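Long-range contact in MIP07328p (Drosophila melanogaster, PDB 6FKK), which probably acts as a chemorepellent axon guidance cue by binding semaphorin receptors, this chain covering its extracellular sema and PSI domains: residues Ser283-Phe289 and Ala300-Val306. Numbering follows the deposited sequence.
Sequences SLIYAVF and AVCAFNV
Phe289 and Phe304 meet on one face of an antiparallel pair of strands, CZ of Phe289 3.6 Å from CE1 of Phe304. The edges of the two rings touch with planes at 58°, neither ring over the other's face, and CE1 of Phe289 lies in the plane of the Phe304 ring. In both residues CG is anti to the carbonyl carbon (chi1 -64° and -65°), which directs the rings toward each other. CE1 of Phe289 also lies 3.9 Å from CB of Cys302, whose sulfur sits obliquely to the same ring and is tied to Cys257 by a disulfide. On the other face, CB of Ala303 lies over the Tyr286 ring in a CH-pi contact, 4.1 Å from its centroid; the Tyr286 hydroxyl is hydrogen-bonded to OD2 of Asp404. Paired backbone hydrogen bonds join Ile285 with Phe304, Ala287 with Cys302 and Phe289 with Ala300.

Only Asn305 is partly exposed, its OD1 capping Asp307 N; beside it Ser283 and Val306 stay buried, CB of Ser283 3.8 Å from CG2 of Val306. A nearly straight hydrogen bond from Val306 N to Ser283 O (2.9 Å) closes the ladder.

Strands 282-290 and 298-305 form a beta hairpin in a blade of the sema beta-propeller, Val306 opening helix 306-312. Strands 265-279 and 377-380 flank the hairpin; strand 386-396 packs against Tyr286, Val288 and Val301, and strand 251-259 against Phe289 and Phe304.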
# COMPACT_ATOMS: atom_id res chain seq x y z
N SER A 283 -10.87 -4.42 10.90
CA SER A 283 -10.15 -4.51 9.64
C SER A 283 -9.36 -3.22 9.44
O SER A 283 -9.95 -2.13 9.41
CB SER A 283 -11.11 -4.74 8.47
OG SER A 283 -11.97 -5.84 8.73
N LEU A 284 -8.04 -3.34 9.32
CA LEU A 284 -7.15 -2.19 9.31
C LEU A 284 -6.39 -2.10 7.99
O LEU A 284 -6.13 -3.11 7.33
CB LEU A 284 -6.15 -2.26 10.46
CG LEU A 284 -6.48 -1.49 11.74
CD1 LEU A 284 -7.91 -1.76 12.21
CD2 LEU A 284 -5.48 -1.84 12.83
N ILE A 285 -6.03 -0.87 7.63
CA ILE A 285 -5.14 -0.59 6.50
C ILE A 285 -4.04 0.33 7.01
O ILE A 285 -4.32 1.45 7.45
CB ILE A 285 -5.88 0.05 5.32
CG1 ILE A 285 -6.84 -0.95 4.67
CG2 ILE A 285 -4.89 0.57 4.29
CD1 ILE A 285 -7.53 -0.42 3.42
N TYR A 286 -2.80 -0.15 6.97
CA TYR A 286 -1.66 0.65 7.38
C TYR A 286 -1.07 1.37 6.17
O TYR A 286 -0.91 0.78 5.10
CB TYR A 286 -0.59 -0.23 8.03
CG TYR A 286 -1.03 -0.88 9.33
CD1 TYR A 286 -1.79 -2.04 9.32
CD2 TYR A 286 -0.68 -0.33 10.55
CE1 TYR A 286 -2.19 -2.64 10.50
CE2 TYR A 286 -1.07 -0.93 11.74
CZ TYR A 286 -1.82 -2.08 11.71
OH TYR A 286 -2.22 -2.67 12.89
N ALA A 287 -0.75 2.65 6.36
CA ALA A 287 -0.25 3.48 5.27
C ALA A 287 0.94 4.30 5.75
O ALA A 287 1.09 4.59 6.94
CB ALA A 287 -1.33 4.40 4.71
N VAL A 288 1.78 4.68 4.79
CA VAL A 288 2.97 5.49 5.04
C VAL A 288 2.75 6.86 4.42
O VAL A 288 2.38 6.97 3.24
CB VAL A 288 4.23 4.82 4.47
CG1 VAL A 288 5.39 5.79 4.49
CG2 VAL A 288 4.56 3.58 5.27
N PHE A 289 2.99 7.91 5.20
CA PHE A 289 2.81 9.29 4.76
C PHE A 289 4.10 10.07 4.95
O PHE A 289 4.84 9.85 5.92
CB PHE A 289 1.68 9.98 5.54
CG PHE A 289 0.33 9.38 5.33
CD1 PHE A 289 -0.05 8.22 6.00
CD2 PHE A 289 -0.59 9.98 4.48
CE1 PHE A 289 -1.30 7.68 5.81
CE2 PHE A 289 -1.84 9.44 4.29
CZ PHE A 289 -2.20 8.28 4.96
N ALA A 300 5.58 9.36 8.47
CA ALA A 300 4.68 8.85 9.50
C ALA A 300 3.99 7.60 9.00
O ALA A 300 3.82 7.39 7.79
CB ALA A 300 3.64 9.90 9.91
N VAL A 301 3.58 6.76 9.95
CA VAL A 301 2.78 5.58 9.68
C VAL A 301 1.43 5.76 10.37
O VAL A 301 1.38 5.94 11.60
CB VAL A 301 3.46 4.29 10.16
CG1 VAL A 301 2.50 3.11 10.03
CG2 VAL A 301 4.73 4.03 9.38
N CYS A 302 0.36 5.73 9.60
CA CYS A 302 -0.99 5.79 10.13
C CYS A 302 -1.76 4.54 9.74
O CYS A 302 -1.52 3.94 8.68
CB CYS A 302 -1.75 7.03 9.64
SG CYS A 302 -1.41 8.57 10.53
N ALA A 303 -2.68 4.14 10.60
CA ALA A 303 -3.58 3.02 10.34
C ALA A 303 -5.01 3.54 10.29
O ALA A 303 -5.38 4.43 11.06
CB ALA A 303 -3.45 1.94 11.42
N PHE A 304 -5.79 2.99 9.37
CA PHE A 304 -7.17 3.42 9.18
C PHE A 304 -8.10 2.22 9.27
O PHE A 304 -7.80 1.15 8.74
CB PHE A 304 -7.34 4.12 7.83
CG PHE A 304 -6.59 5.41 7.72
CD1 PHE A 304 -5.28 5.42 7.26
CD2 PHE A 304 -7.18 6.60 8.07
CE1 PHE A 304 -4.58 6.61 7.15
CE2 PHE A 304 -6.49 7.79 7.97
CZ PHE A 304 -5.19 7.80 7.51
N ASN A 305 -9.23 2.41 9.96
CA ASN A 305 -10.23 1.36 10.07
C ASN A 305 -11.10 1.35 8.82
O ASN A 305 -11.62 2.40 8.41
CB ASN A 305 -11.08 1.58 11.33
CG ASN A 305 -11.91 0.36 11.70
OD1 ASN A 305 -12.35 -0.40 10.84
ND2 ASN A 305 -12.15 0.19 13.00
N VAL A 306 -11.26 0.17 8.22
CA VAL A 306 -12.04 0.06 6.99
C VAL A 306 -13.49 0.47 7.24
O VAL A 306 -14.15 1.03 6.35
CB VAL A 306 -11.94 -1.38 6.43
CG1 VAL A 306 -12.78 -1.53 5.16
CG2 VAL A 306 -10.49 -1.73 6.16